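Local coordinates for uridine phosphorylase (Phytophthora capsici LT1534, PDB 6KD3), which catalyses the reversible phosphorolysis of uridine, using phosphate to release uracil and ribose 1-phosphate, at the interface of chains A and B. Sequence-based numbering; all coordinates share one arbitrary frame. Chains: chain A/B, Uridine phosphorylase.

The interface of chains A and B. Residues chain A 95, 110-115, 211, 249; chain B 95-96, 110-115, 118, 249.
Around the two-fold axis of the dimer, the Gly-Ile-Gly-Met-Pro-Ser segment that runs into helix 112-130 of chain A (112-129 in chain B) packs against its own copy. At the centre A:Pro114 and B:Pro114 meet tip to tip, their ring CD atoms 3.4 Å apart. Each ring also lies on the partner's glycine: CB of A:Pro114 is 3.4 Å from CA of B:Gly112, and CB of B:Pro114 is 3.5 Å from CA of A:Gly112. With no side chain on either glycine, the helix starts come together closely. Further apolar contacts flank this centre. A:Ile111, its side chain modelled only as far as CG1, holds that carbon anti to the backbone N (chi1 -180°) and toward CD1 of B:Ile118, 3.5 Å away, while its CB rests on CB of B:Ser115. The thioether of A:Met249, bent at chi3 (-38°), brings its CE methyl obliquely against B:Pro114 and tip to tip with CD1 of B:Ile118, 3.9 Å from the latter. The arginines contribute flat groups and aliphatic stems. B:Ile111, also modelled only to CG1, lies over one face of the A:Arg95 guanidinium, offset toward the group's rim; CD of A:Arg95 lies 3.5 Å from CA of B:Gly110. B:Arg95 makes the roughly symmetric contact, more loosely over its face, with CD 3.3 Å from CB of A:Ile111. Within chain B, OH of B:Tyr96 and OG of B:Ser115 share a hydrogen bond of 2.8 Å. Van der Waals packing joins the chains here. Uridine phosphorylases share such dimers; besides holding the subunits together, the patch probably sets Arg95 at the partner's phosphate site and Met249 at the ribose site.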
# COMPACT_ATOMS: atom_id res chain seq x y z
N ARG A 95 -5.09 -2.48 7.94
CA ARG A 95 -3.84 -2.06 7.30
C ARG A 95 -3.08 -1.09 8.19
O ARG A 95 -1.86 -1.22 8.36
CB ARG A 95 -4.13 -1.41 5.95
CG ARG A 95 -3.05 -1.61 4.92
CD ARG A 95 -3.42 -0.94 3.61
NE ARG A 95 -4.80 -1.25 3.23
CZ ARG A 95 -5.76 -0.34 3.12
NH1 ARG A 95 -5.49 0.94 3.36
NH2 ARG A 95 -7.00 -0.72 2.77
N GLY A 110 1.44 0.27 5.72
CA GLY A 110 1.29 -0.54 4.51
C GLY A 110 2.49 -0.51 3.57
O GLY A 110 3.65 -0.43 3.99
N ILE A 111 2.20 -0.58 2.26
CA ILE A 111 3.19 -0.79 1.21
C ILE A 111 3.04 0.29 0.15
O ILE A 111 1.97 0.43 -0.46
CB ILE A 111 3.04 -2.16 0.56
CG1 ILE A 111 4.08 -2.36 -0.52
N GLY A 112 4.10 1.05 -0.07
CA GLY A 112 4.17 1.93 -1.22
C GLY A 112 3.41 3.23 -1.01
O GLY A 112 2.67 3.41 -0.04
N MET A 113 3.58 4.14 -1.99
CA MET A 113 3.10 5.51 -1.90
C MET A 113 1.63 5.66 -1.47
O MET A 113 1.37 6.24 -0.40
CB MET A 113 3.35 6.23 -3.23
CG MET A 113 4.83 6.40 -3.53
N PRO A 114 0.63 5.18 -2.24
CA PRO A 114 -0.76 5.49 -1.86
C PRO A 114 -1.10 5.00 -0.46
O PRO A 114 -1.78 5.71 0.29
CB PRO A 114 -1.58 4.77 -2.92
CG PRO A 114 -0.68 4.58 -4.03
CD PRO A 114 0.65 4.31 -3.42
N SER A 115 -0.63 3.81 -0.08
CA SER A 115 -0.82 3.38 1.29
C SER A 115 -0.28 4.42 2.25
O SER A 115 -0.96 4.85 3.19
CB SER A 115 -0.14 2.03 1.52
OG SER A 115 -0.33 1.57 2.84
N ASN A 211 7.57 2.66 -7.46
CA ASN A 211 6.23 2.11 -7.34
C ASN A 211 6.12 0.65 -7.77
O ASN A 211 5.08 0.03 -7.54
CB ASN A 211 5.22 2.96 -8.12
CG ASN A 211 4.67 4.13 -7.31
N MET A 249 10.20 2.24 -1.58
CA MET A 249 8.95 2.53 -2.29
C MET A 249 8.11 3.67 -1.71
O MET A 249 7.26 4.21 -2.43
CB MET A 249 8.06 1.30 -2.34
CG MET A 249 8.77 -0.05 -2.53
SD MET A 249 7.53 -1.18 -3.19
CE MET A 249 6.04 -0.73 -2.32
N ARG B 95 1.66 -7.49 6.47
CA ARG B 95 0.83 -6.75 5.52
C ARG B 95 -0.11 -7.67 4.77
O ARG B 95 -1.34 -7.58 4.90
CB ARG B 95 1.74 -6.02 4.55
CG ARG B 95 1.15 -4.81 3.96
CD ARG B 95 1.98 -4.36 2.81
NE ARG B 95 3.37 -4.05 3.18
CZ ARG B 95 4.42 -4.81 2.88
NH1 ARG B 95 4.26 -5.96 2.24
NH2 ARG B 95 5.64 -4.43 3.25
N TYR B 96 0.47 -8.57 3.99
CA TYR B 96 -0.28 -9.56 3.23
C TYR B 96 -0.72 -10.70 4.14
O TYR B 96 -0.04 -11.05 5.11
CB TYR B 96 0.58 -10.10 2.10
CG TYR B 96 0.95 -9.02 1.11
CD1 TYR B 96 -0.02 -8.18 0.61
CD2 TYR B 96 2.26 -8.84 0.70
CE1 TYR B 96 0.29 -7.19 -0.29
CE2 TYR B 96 2.57 -7.85 -0.21
CZ TYR B 96 1.58 -7.04 -0.69
OH TYR B 96 1.83 -6.04 -1.58
N GLY B 110 -3.78 -4.89 0.76
CA GLY B 110 -3.52 -3.60 1.36
C GLY B 110 -3.94 -2.45 0.45
O GLY B 110 -4.98 -2.54 -0.21
N ILE B 111 -3.13 -1.39 0.38
CA ILE B 111 -3.54 -0.16 -0.28
C ILE B 111 -2.61 0.20 -1.44
O ILE B 111 -1.47 -0.27 -1.54
CB ILE B 111 -3.64 1.02 0.71
CG1 ILE B 111 -4.95 1.79 0.49
N GLY B 112 -3.11 1.06 -2.30
CA GLY B 112 -2.35 1.54 -3.43
C GLY B 112 -2.13 0.49 -4.48
O GLY B 112 -2.33 -0.71 -4.27
N MET B 113 -1.71 0.96 -5.67
CA MET B 113 -1.16 0.10 -6.71
C MET B 113 0.18 -0.52 -6.29
O MET B 113 0.41 -1.70 -6.61
CB MET B 113 -0.99 0.87 -8.02
CG MET B 113 -2.20 1.75 -8.37
N PRO B 114 1.08 0.22 -5.60
CA PRO B 114 2.35 -0.40 -5.19
C PRO B 114 2.20 -1.69 -4.41
O PRO B 114 2.94 -2.65 -4.68
CB PRO B 114 2.99 0.69 -4.33
CG PRO B 114 2.55 1.90 -4.91
CD PRO B 114 1.15 1.68 -5.42
N SER B 115 1.31 -1.73 -3.41
CA SER B 115 1.17 -2.97 -2.65
C SER B 115 0.64 -4.06 -3.55
O SER B 115 1.21 -5.16 -3.62
CB SER B 115 0.23 -2.78 -1.46
OG SER B 115 0.12 -3.99 -0.73
N ILE B 118 2.78 -6.23 -5.70
CA ILE B 118 3.70 -7.17 -5.08
C ILE B 118 3.01 -8.50 -4.83
O ILE B 118 3.59 -9.57 -4.99
CB ILE B 118 4.27 -6.58 -3.78
CG1 ILE B 118 4.99 -5.25 -4.06
CG2 ILE B 118 5.20 -7.57 -3.11
CD1 ILE B 118 5.48 -4.59 -2.83
N MET B 249 -8.15 2.72 -5.80
CA MET B 249 -6.77 3.05 -6.15
C MET B 249 -5.88 1.85 -6.41
O MET B 249 -4.65 1.97 -6.29
CB MET B 249 -6.14 3.92 -5.06
CG MET B 249 -6.70 3.68 -3.68
SD MET B 249 -5.70 4.56 -2.48
CE MET B 249 -5.81 6.20 -3.17